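Local coordinates for protein putative NADH-flavin reductase (Lactobacillus casei ATCC 334, PDB 3H2S) that binds NADPH in a Rossmann-type domain and is probably an NAD(P)H-dependent oxidoreductase, perhaps a flavin reductase, at residues D68-P73 with L83-H88; A100-G105 with Q143-N148; T9-S14 with I187-M192. One frame throughout, in Å; residues are numbered along the deposited sequence.

Interaction 1. Residues D68-P73 with L83-H88; sequences DALSVP and LDFATH. With NDP (NADPH dihydro-nicotinamide-adenine-dinucleotide phosphate), chain C.
With chi1 of L70 at -67° and of F85 at -64°, each side chain leaves its backbone with CG opposite the carbonyl carbon, and the two meet at about a right angle. The branch that does the touching is CD1 of L70, which lies over one face of the F85 ring, 3.7 Å from the ring centroid and 19° off the normal, a CH-pi contact displaced toward the rim on the CD2 side. The other branch, CD2 of L70, faces the cofactor, 3.6 Å from N3A of the NADPH adenine, while F85 brings CZ, at the ring's edge, within 3.9 Å of adenine C6A. Leucine and phenylalanine thus form one apolar wall of the adenosine site, between the loop after strand 65-68 and helix 80-91 of the Rossmann fold. An Asx turn shapes that loop: D68 OD1 accepts from L70 N at 3.1 Å, nearly along its C-O axis. One residue on, S71 N makes a weak 3.3 Å bond to ribose O4B of NADPH. No hydrogen bond joins 68-73 to 83-88, so the two segments meet by dispersion and CH-pi contact, and the one polar bond from the loop to the cofactor here is the weak one from the S71 backbone.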
loop_
_atom_site.group_PDB
_atom_site.type_symbol
_atom_site.label_atom_id
_atom_site.label_comp_id
_atom_site.label_asym_id
_atom_site.label_seq_id
_atom_site.Cartn_x
_atom_site.Cartn_y
_atom_site.Cartn_z
ATOM N N ASP A 68 -11.712 -5.665 8.170
ATOM C CA ASP A 68 -11.412 -4.226 8.164
ATOM C C ASP A 68 -12.710 -3.403 8.056
ATOM O O ASP A 68 -13.278 -3.264 6.974
ATOM C CB ASP A 68 -10.423 -3.880 7.034
ATOM C CG ASP A 68 -10.101 -2.389 6.946
ATOM O OD1 ASP A 68 -10.766 -1.570 7.614
ATOM O OD2 ASP A 68 -9.167 -2.028 6.172
ATOM N N ALA A 69 -13.223 -2.946 9.200
ATOM C CA ALA A 69 -14.410 -2.099 9.213
ATOM C C ALA A 69 -14.084 -0.678 9.649
ATOM O O ALA A 69 -14.929 0.012 10.216
ATOM C CB ALA A 69 -15.488 -2.704 10.148
ATOM N N LEU A 70 -12.841 -0.262 9.434
ATOM C CA LEU A 70 -12.416 1.097 9.775
ATOM C C LEU A 70 -12.966 2.086 8.763
ATOM O O LEU A 70 -13.152 1.746 7.584
ATOM C CB LEU A 70 -10.881 1.189 9.795
ATOM C CG LEU A 70 -10.163 0.406 10.888
ATOM C CD1 LEU A 70 -8.719 0.093 10.463
ATOM C CD2 LEU A 70 -10.215 1.121 12.232
ATOM N N SER A 71 -13.166 3.326 9.210
ATOM C CA SER A 71 -13.567 4.392 8.304
ATOM C C SER A 71 -12.923 5.728 8.644
ATOM O O SER A 71 -12.169 5.841 9.617
ATOM C CB SER A 71 -15.084 4.536 8.275
ATOM O OG SER A 71 -15.487 5.153 7.058
ATOM N N VAL A 72 -13.244 6.739 7.845
ATOM C CA VAL A 72 -12.696 8.072 8.014
ATOM C C VAL A 72 -13.845 9.057 7.875
ATOM O O VAL A 72 -14.569 9.033 6.868
ATOM C CB VAL A 72 -11.669 8.393 6.917
ATOM C CG1 VAL A 72 -11.096 9.796 7.118
ATOM C CG2 VAL A 72 -10.548 7.350 6.900
ATOM N N PRO A 73 -13.964 9.993 8.832
ATOM C CA PRO A 73 -15.018 10.999 8.733
ATOM C C PRO A 73 -14.857 11.881 7.497
ATOM O O PRO A 73 -13.734 12.242 7.117
ATOM C CB PRO A 73 -14.825 11.843 10.004
ATOM C CG PRO A 73 -13.984 10.983 10.922
ATOM C CD PRO A 73 -13.092 10.219 9.994
ATOM N N LEU A 83 -6.686 3.707 2.612
ATOM C CA LEU A 83 -5.588 3.027 1.950
ATOM C C LEU A 83 -4.520 2.496 2.921
ATOM O O LEU A 83 -4.175 1.310 2.883
ATOM C CB LEU A 83 -4.963 3.940 0.899
ATOM C CG LEU A 83 -3.822 3.379 0.040
ATOM C CD1 LEU A 83 -4.246 2.086 -0.701
ATOM C CD2 LEU A 83 -3.357 4.442 -0.940
ATOM N N ASP A 84 -4.024 3.363 3.801
ATOM C CA ASP A 84 -2.952 3.000 4.734
ATOM C C ASP A 84 -3.326 1.838 5.656
ATOM O O ASP A 84 -2.503 0.964 5.917
ATOM C CB ASP A 84 -2.521 4.221 5.567
ATOM C CG ASP A 84 -1.712 5.233 4.756
ATOM O OD1 ASP A 84 -1.243 4.911 3.634
ATOM O OD2 ASP A 84 -1.573 6.377 5.234
ATOM N N PHE A 85 -4.540 1.837 6.200
ATOM C CA PHE A 85 -4.938 0.710 7.058
ATOM C C PHE A 85 -4.856 -0.600 6.252
ATOM O O PHE A 85 -4.474 -1.641 6.787
ATOM C CB PHE A 85 -6.370 0.882 7.557
ATOM C CG PHE A 85 -6.583 2.086 8.445
ATOM C CD1 PHE A 85 -5.715 2.359 9.497
ATOM C CD2 PHE A 85 -7.777 2.788 8.376
ATOM C CE1 PHE A 85 -6.008 3.337 10.430
ATOM C CE2 PHE A 85 -8.066 3.788 9.316
ATOM C CZ PHE A 85 -7.155 4.081 10.308
ATOM N N ALA A 86 -5.362 -0.579 5.013
ATOM C CA ALA A 86 -5.391 -1.787 4.199
ATOM C C ALA A 86 -3.993 -2.273 3.823
ATOM O O ALA A 86 -3.727 -3.483 3.854
ATOM C CB ALA A 86 -6.252 -1.573 2.942
ATOM N N THR A 87 -3.136 -1.358 3.363
ATOM C CA THR A 87 -1.775 -1.748 2.983
ATOM C C THR A 87 -1.061 -2.328 4.196
ATOM O O THR A 87 -0.274 -3.264 4.070
ATOM C CB THR A 87 -0.949 -0.566 2.418
ATOM O OG1 THR A 87 -0.759 0.429 3.440
ATOM C CG2 THR A 87 -1.644 0.079 1.181
ATOM N N HIS A 88 -1.297 -1.743 5.371
ATOM C CA HIS A 88 -0.647 -2.244 6.577
ATOM C C HIS A 88 -1.142 -3.653 6.894
ATOM O O HIS A 88 -0.348 -4.548 7.217
ATOM C CB HIS A 88 -0.899 -1.318 7.777
ATOM C CG HIS A 88 -0.146 -1.726 9.005
ATOM N ND1 HIS A 88 1.227 -1.843 9.017
ATOM C CD2 HIS A 88 -0.577 -2.237 10.186
ATOM C CE1 HIS A 88 1.617 -2.306 10.194
ATOM N NE2 HIS A 88 0.541 -2.587 10.907
HETATM P PA NDP C . -17.794 4.175 11.486
HETATM O O1A NDP C . -17.673 5.689 11.148
HETATM O O2A NDP C . -18.956 3.724 12.302
HETATM O O5B NDP C . -16.339 4.100 12.352
HETATM C C5B NDP C . -15.543 3.006 11.828
HETATM C C4B NDP C . -14.400 2.632 12.849
HETATM O O4B NDP C . -13.252 3.387 12.518
HETATM C C3B NDP C . -14.741 3.034 14.324
HETATM O O3B NDP C . -14.574 1.878 15.084
HETATM C C2B NDP C . -13.623 4.109 14.646
HETATM O O2B NDP C . -13.186 4.185 15.957
HETATM C C1B NDP C . -12.510 3.589 13.685
HETATM N N9A NDP C . -11.538 4.655 13.392
HETATM C C8A NDP C . -11.840 5.831 12.657
HETATM N N7A NDP C . -10.782 6.631 12.498
HETATM C C5A NDP C . -9.728 5.938 13.129
HETATM C C6A NDP C . -8.371 6.284 13.254
HETATM N N6A NDP C . -7.952 7.478 12.749
HETATM N N1A NDP C . -7.592 5.567 14.141
HETATM C C2A NDP C . -8.106 4.381 14.586
HETATM N N3A NDP C . -9.341 3.839 14.363
HETATM C C4A NDP C . -10.169 4.704 13.683
HETATM O O3 NDP C . -17.935 3.628 10.013
HETATM P PN NDP C . -18.940 2.709 9.131
HETATM O O1N NDP C . -19.253 1.431 9.931
HETATM O O2N NDP C . -20.134 3.591 8.930
HETATM O O5D NDP C . -18.233 2.228 7.739
HETATM C C5D NDP C . -17.515 0.995 7.636
HETATM C C4D NDP C . -17.038 0.867 6.178
HETATM O O4D NDP C . -18.188 1.088 5.379
HETATM C C3D NDP C . -15.932 1.848 5.688
HETATM O O3D NDP C . -15.114 1.221 4.769
HETATM C C2D NDP C . -16.812 2.989 5.060
HETATM O O2D NDP C . -16.123 3.662 4.037
HETATM C C1D NDP C . -17.918 2.078 4.416
HETATM N N1N NDP C . -19.068 2.868 3.981
HETATM C C2N NDP C . -19.295 2.933 2.542
HETATM C C3N NDP C . -20.350 3.950 2.107
HETATM C C7N NDP C . -20.879 3.590 0.730
HETATM O O7N NDP C . -20.106 3.201 -0.134
HETATM N N7N NDP C . -22.204 3.868 0.430
HETATM C C4N NDP C . -21.429 4.361 3.088
HETATM C C5N NDP C . -20.954 4.509 4.511
HETATM C C6N NDP C . -19.782 3.668 4.964
HETATM P P2B NDP C . -14.075 4.965 17.079
HETATM O O1X NDP C . -15.364 4.118 17.382
HETATM O O2X NDP C . -13.253 4.879 18.419
HETATM O O3X NDP C . -14.425 6.353 16.666
#

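Interaction 2. Residues A100-G105 with Q143-N148; sequences AVFILG and QFLQMN. With NDP (NADPH dihydro-nicotinamide-adenine-dinucleotide phosphate), chain C.
The strand 100-103 passes the helical segment 143-145 with F102 and L145 as the nearest backbone pair, their CA atoms 9.1 Å apart, a spacing bridged by side chains alone since no hydrogen bond crosses. F102 and L145 both point their CB atoms at the other segment. L145 lays both methyls on one side of the aromatic ring: CD2 sits over the face, 3.8 Å from the ring centroid and 15° off the normal, whereas CD1 is set nearer the CB-CG root, 3.9 Å from F102 CG. At its nearest, CD2 of L145 is 3.7 Å from F102 CE2. The leucine reaches this position with CG opposite its carbonyl carbon (chi1 -70°) and an extended second torsion. L104 adds a lighter touch, its CD2 lying 4.2 Å from L145 CD1 as the two leucines run past each other in opposite directions. This is the helix-on-sheet packing of a Rossmann fold: strand 99-103 lies between the parallel strands 65-68 and 153-158, and helix 132-145 packs against one face of the sheet, where A86 and L89 of helix 80-91 and W153 also touch F102. Replacing F102 with an alanine would probably open a gap beneath L145 CD2 and leave that methyl without the ring face it rests on. Alternation along the strand sends V101 and I103 toward helix 189-201 instead, and I103 CG2 approaches NADPH O4D at 3.5 Å. L145 to N148 form a type I beta turn closed by N148 N to L145 O at 3.0 Å. On this side the second subunit approaches, with its L83 against F144 and its M147 against M147.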
loop_
_atom_site.group_PDB
_atom_site.type_symbol
_atom_site.label_atom_id
_atom_site.label_comp_id
_atom_site.label_asym_id
_atom_site.label_seq_id
_atom_site.Cartn_x
_atom_site.Cartn_y
_atom_site.Cartn_z
ATOM N N ALA A 100 -8.925 -12.175 5.068
ATOM C CA ALA A 100 -9.105 -10.756 5.375
ATOM C C ALA A 100 -10.243 -10.191 4.542
ATOM O O ALA A 100 -10.137 -10.119 3.313
ATOM C CB ALA A 100 -7.819 -9.992 5.094
ATOM N N VAL A 101 -11.312 -9.753 5.206
ATOM C CA VAL A 101 -12.410 -9.095 4.514
ATOM C C VAL A 101 -12.323 -7.581 4.654
ATOM O O VAL A 101 -12.285 -7.047 5.762
ATOM C CB VAL A 101 -13.792 -9.593 5.021
ATOM C CG1 VAL A 101 -14.953 -8.837 4.332
ATOM C CG2 VAL A 101 -13.916 -11.088 4.805
ATOM N N PHE A 102 -12.344 -6.893 3.523
ATOM C CA PHE A 102 -12.296 -5.426 3.506
ATOM C C PHE A 102 -13.637 -4.895 3.036
ATOM O O PHE A 102 -14.177 -5.374 2.026
ATOM C CB PHE A 102 -11.201 -4.933 2.548
ATOM C CG PHE A 102 -9.825 -5.326 2.957
ATOM C CD1 PHE A 102 -9.039 -4.455 3.687
ATOM C CD2 PHE A 102 -9.319 -6.585 2.637
ATOM C CE1 PHE A 102 -7.761 -4.822 4.108
ATOM C CE2 PHE A 102 -8.061 -6.986 3.094
ATOM C CZ PHE A 102 -7.277 -6.098 3.823
ATOM N N ILE A 103 -14.223 -4.000 3.832
ATOM C CA ILE A 103 -15.403 -3.280 3.402
ATOM C C ILE A 103 -14.944 -2.104 2.541
ATOM O O ILE A 103 -14.182 -1.241 2.991
ATOM C CB ILE A 103 -16.248 -2.735 4.561
ATOM C CG1 ILE A 103 -16.698 -3.871 5.513
ATOM C CG2 ILE A 103 -17.450 -1.997 4.006
ATOM C CD1 ILE A 103 -17.551 -3.380 6.678
ATOM N N LEU A 104 -15.452 -2.051 1.319
ATOM C CA LEU A 104 -15.025 -1.045 0.357
ATOM C C LEU A 104 -16.127 -0.004 0.182
ATOM O O LEU A 104 -16.998 0.142 1.044
ATOM C CB LEU A 104 -14.665 -1.722 -0.973
ATOM C CG LEU A 104 -13.496 -2.715 -0.878
ATOM C CD1 LEU A 104 -13.339 -3.498 -2.178
ATOM C CD2 LEU A 104 -12.190 -2.018 -0.495
ATOM N N GLY A 105 -16.021 0.802 -0.865
ATOM C CA GLY A 105 -16.993 1.852 -1.108
ATOM C C GLY A 105 -17.876 1.524 -2.292
ATOM O O GLY A 105 -17.561 0.643 -3.099
ATOM N N GLN A 143 -8.140 -1.061 -5.683
ATOM C CA GLN A 143 -7.139 -1.347 -6.702
ATOM C C GLN A 143 -5.888 -1.955 -6.073
ATOM O O GLN A 143 -5.248 -2.825 -6.673
ATOM C CB GLN A 143 -6.770 -0.078 -7.457
ATOM C CG GLN A 143 -7.891 0.486 -8.329
ATOM C CD GLN A 143 -7.399 1.610 -9.198
ATOM O OE1 GLN A 143 -7.549 1.568 -10.422
ATOM N NE2 GLN A 143 -6.663 2.540 -8.600
ATOM N N PHE A 144 -5.516 -1.460 -4.893
ATOM C CA PHE A 144 -4.358 -2.003 -4.172
ATOM C C PHE A 144 -4.547 -3.483 -3.847
ATOM O O PHE A 144 -3.627 -4.284 -3.983
ATOM C CB PHE A 144 -4.109 -1.242 -2.873
ATOM C CG PHE A 144 -3.193 -1.963 -1.932
ATOM C CD1 PHE A 144 -1.827 -1.962 -2.142
ATOM C CD2 PHE A 144 -3.703 -2.673 -0.842
ATOM C CE1 PHE A 144 -0.970 -2.691 -1.315
ATOM C CE2 PHE A 144 -2.854 -3.340 0.030
ATOM C CZ PHE A 144 -1.491 -3.377 -0.223
ATOM N N LEU A 145 -5.732 -3.841 -3.376
ATOM C CA LEU A 145 -5.990 -5.236 -3.016
ATOM C C LEU A 145 -5.696 -6.191 -4.183
ATOM O O LEU A 145 -5.072 -7.238 -4.000
ATOM C CB LEU A 145 -7.427 -5.409 -2.516
ATOM C CG LEU A 145 -7.784 -4.794 -1.160
ATOM C CD1 LEU A 145 -9.269 -4.984 -0.873
ATOM C CD2 LEU A 145 -6.950 -5.336 -0.006
ATOM N N GLN A 146 -6.043 -5.768 -5.392
ATOM C CA GLN A 146 -5.875 -6.605 -6.585
ATOM C C GLN A 146 -4.415 -6.820 -6.965
ATOM O O GLN A 146 -4.116 -7.659 -7.805
ATOM C CB GLN A 146 -6.637 -6.007 -7.765
ATOM C CG GLN A 146 -8.143 -6.008 -7.552
ATOM C CD GLN A 146 -8.861 -5.244 -8.628
ATOM O OE1 GLN A 146 -9.236 -4.085 -8.440
ATOM N NE2 GLN A 146 -8.944 -5.843 -9.806
HETATM N N MSE A 147 -3.518 -6.040 -6.376
HETATM C CA MSE A 147 -2.078 -6.210 -6.588
HETATM C C MSE A 147 -1.534 -7.417 -5.821
HETATM O O MSE A 147 -0.338 -7.744 -5.906
HETATM C CB MSE A 147 -1.324 -4.961 -6.134
HETATM C CG MSE A 147 -1.704 -3.699 -6.870
HETATM SE SE MSE A 147 -0.825 -2.156 -6.058
HETATM C CE MSE A 147 -1.231 -0.867 -7.437
ATOM N N ASN A 148 -2.401 -8.048 -5.032
ATOM C CA ASN A 148 -1.962 -9.058 -4.083
ATOM C C ASN A 148 -2.589 -10.423 -4.337
ATOM O O ASN A 148 -3.578 -10.781 -3.715
ATOM C CB ASN A 148 -2.214 -8.567 -2.648
ATOM C CG ASN A 148 -1.547 -7.238 -2.376
ATOM O OD1 ASN A 148 -2.189 -6.178 -2.453
ATOM N ND2 ASN A 148 -0.218 -7.266 -2.259
HETATM P PA NDP C . -17.794 4.175 11.486
HETATM O O1A NDP C . -17.673 5.689 11.148
HETATM O O2A NDP C . -18.956 3.724 12.302
HETATM O O5B NDP C . -16.339 4.100 12.352
HETATM C C5B NDP C . -15.543 3.006 11.828
HETATM C C4B NDP C . -14.400 2.632 12.849
HETATM O O4B NDP C . -13.252 3.387 12.518
HETATM C C3B NDP C . -14.741 3.034 14.324
HETATM O O3B NDP C . -14.574 1.878 15.084
HETATM C C2B NDP C . -13.623 4.109 14.646
HETATM O O2B NDP C . -13.186 4.185 15.957
HETATM C C1B NDP C . -12.510 3.589 13.685
HETATM N N9A NDP C . -11.538 4.655 13.392
HETATM C C8A NDP C . -11.840 5.831 12.657
HETATM N N7A NDP C . -10.782 6.631 12.498
HETATM C C5A NDP C . -9.728 5.938 13.129
HETATM C C6A NDP C . -8.371 6.284 13.254
HETATM N N6A NDP C . -7.952 7.478 12.749
HETATM N N1A NDP C . -7.592 5.567 14.141
HETATM C C2A NDP C . -8.106 4.381 14.586
HETATM N N3A NDP C . -9.341 3.839 14.363
HETATM C C4A NDP C . -10.169 4.704 13.683
HETATM O O3 NDP C . -17.935 3.628 10.013
HETATM P PN NDP C . -18.940 2.709 9.131
HETATM O O1N NDP C . -19.253 1.431 9.931
HETATM O O2N NDP C . -20.134 3.591 8.930
HETATM O O5D NDP C . -18.233 2.228 7.739
HETATM C C5D NDP C . -17.515 0.995 7.636
HETATM C C4D NDP C . -17.038 0.867 6.178
HETATM O O4D NDP C . -18.188 1.088 5.379
HETATM C C3D NDP C . -15.932 1.848 5.688
HETATM O O3D NDP C . -15.114 1.221 4.769
HETATM C C2D NDP C . -16.812 2.989 5.060
HETATM O O2D NDP C . -16.123 3.662 4.037
HETATM C C1D NDP C . -17.918 2.078 4.416
HETATM N N1N NDP C . -19.068 2.868 3.981
HETATM C C2N NDP C . -19.295 2.933 2.542
HETATM C C3N NDP C . -20.350 3.950 2.107
HETATM C C7N NDP C . -20.879 3.590 0.730
HETATM O O7N NDP C . -20.106 3.201 -0.134
HETATM N N7N NDP C . -22.204 3.868 0.430
HETATM C C4N NDP C . -21.429 4.361 3.088
HETATM C C5N NDP C . -20.954 4.509 4.511
HETATM C C6N NDP C . -19.782 3.668 4.964
HETATM P P2B NDP C . -14.075 4.965 17.079
HETATM O O1X NDP C . -15.364 4.118 17.382
HETATM O O2X NDP C . -13.253 4.879 18.419
HETATM O O3X NDP C . -14.425 6.353 16.666
#

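Interaction 3. Residues T9-S14 with I187-M192; sequences TGRAGS and ITTGNM. With NDP (NADPH dihydro-nicotinamide-adenine-dinucleotide phosphate), chain C.
T189 turns its methyl onto R11: CG2 lies 3.8 Å from R11 O and also comes over one face of the guanidinium, displaced toward the rim. Here the diphosphate-binding turn of the Rossmann fold, with G10 at the N-cap of helix 11-22, meets the start of helix 189-201. The flat R11 group is approached in two ways, by that methyl over a face and by cofactor O2N at its edge, in plane. NH1 donates to O2N at 2.9 Å, and NH2 bonds to F162 O, which together would fix the rotation of the group. A bend at chi3 (61°) folds the arginine back to the phosphate. Backbone amides complete the grip on the diphosphate: R11 N reaches O2A at 2.7 Å, and A12 N reaches O1N at 2.8 Å with an angle of 170°. Set at this helix start, the negative charge is probably also favoured by the helix dipole. T189 OG1 is engaged elsewhere, by G165 N, and T188 OG1 caps its own helix by accepting from N191 N. A single water bridges the two backbones, donating to A12 O at 3.2 Å and to T189 O at 2.7 Å.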
loop_
_atom_site.group_PDB
_atom_site.type_symbol
_atom_site.label_atom_id
_atom_site.label_comp_id
_atom_site.label_asym_id
_atom_site.label_seq_id
_atom_site.Cartn_x
_atom_site.Cartn_y
_atom_site.Cartn_z
ATOM N N THR A 9 -15.770 -0.874 17.089
ATOM C CA THR A 9 -16.712 0.035 17.764
ATOM C C THR A 9 -17.584 0.839 16.799
ATOM O O THR A 9 -18.547 1.500 17.225
ATOM C CB THR A 9 -15.978 1.011 18.708
ATOM O OG1 THR A 9 -14.981 1.735 17.974
ATOM C CG2 THR A 9 -15.325 0.232 19.847
ATOM N N GLY A 10 -17.297 0.711 15.502
ATOM C CA GLY A 10 -18.040 1.446 14.474
ATOM C C GLY A 10 -19.418 0.856 14.208
ATOM O O GLY A 10 -19.816 -0.140 14.818
ATOM N N ARG A 11 -20.119 1.428 13.240
ATOM C CA ARG A 11 -21.466 0.973 12.893
ATOM C C ARG A 11 -21.415 -0.428 12.274
ATOM O O ARG A 11 -22.067 -1.340 12.774
ATOM C CB ARG A 11 -22.138 1.960 11.935
ATOM C CG ARG A 11 -22.211 3.411 12.507
ATOM C CD ARG A 11 -22.549 4.437 11.437
ATOM N NE ARG A 11 -23.845 4.175 10.839
ATOM C CZ ARG A 11 -24.027 3.715 9.601
ATOM N NH1 ARG A 11 -22.990 3.485 8.808
ATOM N NH2 ARG A 11 -25.256 3.515 9.154
ATOM N N ALA A 12 -20.629 -0.588 11.208
ATOM C CA ALA A 12 -20.423 -1.909 10.584
ATOM C C ALA A 12 -19.725 -2.865 11.549
ATOM O O ALA A 12 -20.165 -4.002 11.747
ATOM C CB ALA A 12 -19.629 -1.783 9.293
ATOM N N GLY A 13 -18.681 -2.365 12.207
ATOM C CA GLY A 13 -17.873 -3.186 13.111
ATOM C C GLY A 13 -18.623 -3.817 14.265
ATOM O O GLY A 13 -18.452 -5.005 14.554
ATOM N N SER A 14 -19.477 -3.038 14.919
ATOM C CA SER A 14 -20.190 -3.540 16.075
ATOM C C SER A 14 -21.216 -4.597 15.657
ATOM O O SER A 14 -21.436 -5.577 16.373
ATOM C CB SER A 14 -20.865 -2.401 16.832
ATOM O OG SER A 14 -21.826 -1.763 16.021
ATOM N N ILE A 187 -28.071 -1.308 2.021
ATOM C CA ILE A 187 -27.745 -2.478 2.819
ATOM C C ILE A 187 -27.600 -2.036 4.273
ATOM O O ILE A 187 -26.982 -1.012 4.545
ATOM C CB ILE A 187 -26.423 -3.132 2.340
ATOM C CG1 ILE A 187 -26.078 -4.354 3.204
ATOM C CG2 ILE A 187 -25.272 -2.133 2.434
ATOM C CD1 ILE A 187 -26.657 -5.649 2.705
ATOM N N THR A 188 -28.249 -2.753 5.189
ATOM C CA THR A 188 -28.106 -2.467 6.611
ATOM C C THR A 188 -26.784 -2.980 7.170
ATOM O O THR A 188 -26.181 -3.918 6.630
ATOM C CB THR A 188 -29.280 -3.035 7.447
ATOM O OG1 THR A 188 -29.280 -4.479 7.368
ATOM C CG2 THR A 188 -30.615 -2.498 6.919
ATOM N N THR A 189 -26.351 -2.383 8.277
ATOM C CA THR A 189 -25.196 -2.896 8.999
ATOM C C THR A 189 -25.386 -4.369 9.381
ATOM O O THR A 189 -24.442 -5.151 9.334
ATOM C CB THR A 189 -24.888 -2.046 10.257
ATOM O OG1 THR A 189 -26.072 -1.905 11.034
ATOM C CG2 THR A 189 -24.410 -0.661 9.860
ATOM N N GLY A 190 -26.612 -4.754 9.738
ATOM C CA GLY A 190 -26.893 -6.149 10.083
ATOM C C GLY A 190 -26.692 -7.098 8.912
ATOM O O GLY A 190 -26.067 -8.151 9.053
ATOM N N ASN A 191 -27.166 -6.698 7.739
ATOM C CA ASN A 191 -27.059 -7.536 6.540
ATOM C C ASN A 191 -25.651 -7.609 5.951
ATOM O O ASN A 191 -25.181 -8.693 5.565
ATOM C CB ASN A 191 -28.064 -7.076 5.477
ATOM C CG ASN A 191 -29.426 -7.678 5.688
ATOM O OD1 ASN A 191 -29.537 -8.777 6.232
ATOM N ND2 ASN A 191 -30.476 -6.910 5.395
HETATM N N MSE A 192 -24.921 -6.499 6.051
HETATM C CA MSE A 192 -23.494 -6.514 5.765
HETATM C C MSE A 192 -22.782 -7.506 6.684
HETATM O O MSE A 192 -21.919 -8.261 6.230
HETATM C CB MSE A 192 -22.886 -5.105 5.909
HETATM C CG MSE A 192 -21.372 -5.081 5.764
HETATM SE SE MSE A 192 -20.760 -5.641 3.973
HETATM C CE MSE A 192 -21.287 -4.048 2.977
HETATM P PA NDP C . -17.794 4.175 11.486
HETATM O O1A NDP C . -17.673 5.689 11.148
HETATM O O2A NDP C . -18.956 3.724 12.302
HETATM O O5B NDP C . -16.339 4.100 12.352
HETATM C C5B NDP C . -15.543 3.006 11.828
HETATM C C4B NDP C . -14.400 2.632 12.849
HETATM O O4B NDP C . -13.252 3.387 12.518
HETATM C C3B NDP C . -14.741 3.034 14.324
HETATM O O3B NDP C . -14.574 1.878 15.084
HETATM C C2B NDP C . -13.623 4.109 14.646
HETATM O O2B NDP C . -13.186 4.185 15.957
HETATM C C1B NDP C . -12.510 3.589 13.685
HETATM N N9A NDP C . -11.538 4.655 13.392
HETATM C C8A NDP C . -11.840 5.831 12.657
HETATM N N7A NDP C . -10.782 6.631 12.498
HETATM C C5A NDP C . -9.728 5.938 13.129
HETATM C C6A NDP C . -8.371 6.284 13.254
HETATM N N6A NDP C . -7.952 7.478 12.749
HETATM N N1A NDP C . -7.592 5.567 14.141
HETATM C C2A NDP C . -8.106 4.381 14.586
HETATM N N3A NDP C . -9.341 3.839 14.363
HETATM C C4A NDP C . -10.169 4.704 13.683
HETATM O O3 NDP C . -17.935 3.628 10.013
HETATM P PN NDP C . -18.940 2.709 9.131
HETATM O O1N NDP C . -19.253 1.431 9.931
HETATM O O2N NDP C . -20.134 3.591 8.930
HETATM O O5D NDP C . -18.233 2.228 7.739
HETATM C C5D NDP C . -17.515 0.995 7.636
HETATM C C4D NDP C . -17.038 0.867 6.178
HETATM O O4D NDP C . -18.188 1.088 5.379
HETATM C C3D NDP C . -15.932 1.848 5.688
HETATM O O3D NDP C . -15.114 1.221 4.769
HETATM C C2D NDP C . -16.812 2.989 5.060
HETATM O O2D NDP C . -16.123 3.662 4.037
HETATM C C1D NDP C . -17.918 2.078 4.416
HETATM N N1N NDP C . -19.068 2.868 3.981
HETATM C C2N NDP C . -19.295 2.933 2.542
HETATM C C3N NDP C . -20.350 3.950 2.107
HETATM C C7N NDP C . -20.879 3.590 0.730
HETATM O O7N NDP C . -20.106 3.201 -0.134
HETATM N N7N NDP C . -22.204 3.868 0.430
HETATM C C4N NDP C . -21.429 4.361 3.088
HETATM C C5N NDP C . -20.954 4.509 4.511
HETATM C C6N NDP C . -19.782 3.668 4.964
HETATM P P2B NDP C . -14.075 4.965 17.079
HETATM O O1X NDP C . -15.364 4.118 17.382
HETATM O O2X NDP C . -13.253 4.879 18.419
HETATM O O3X NDP C . -14.425 6.353 16.666
HETATM O O HOH W 1 -21.800 -4.568 9.106
#

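All three contacts lie within one Rossmann-type domain and touch the same NADPH. Interactions 1 and 2 come in series along the chain, and interaction 3, pairing 9-14 with 187-192, encloses both in sequence. The centres of interactions 1 and 2 are about 10 Å apart; strands 65-68 and 99-103 are neighbours in the sheet, and helices 80-91 and 132-145 meet where T87 touches F144. Both also approach the second subunit. The centre of interaction 3 is about 16 Å from that of interaction 1 and about 18 Å from that of interaction 2, with A69 against G13 and I103 against A12. The cofactor therefore lies along loops following parallel strands 65-68 and 99-103, and at the start of helix 11-22.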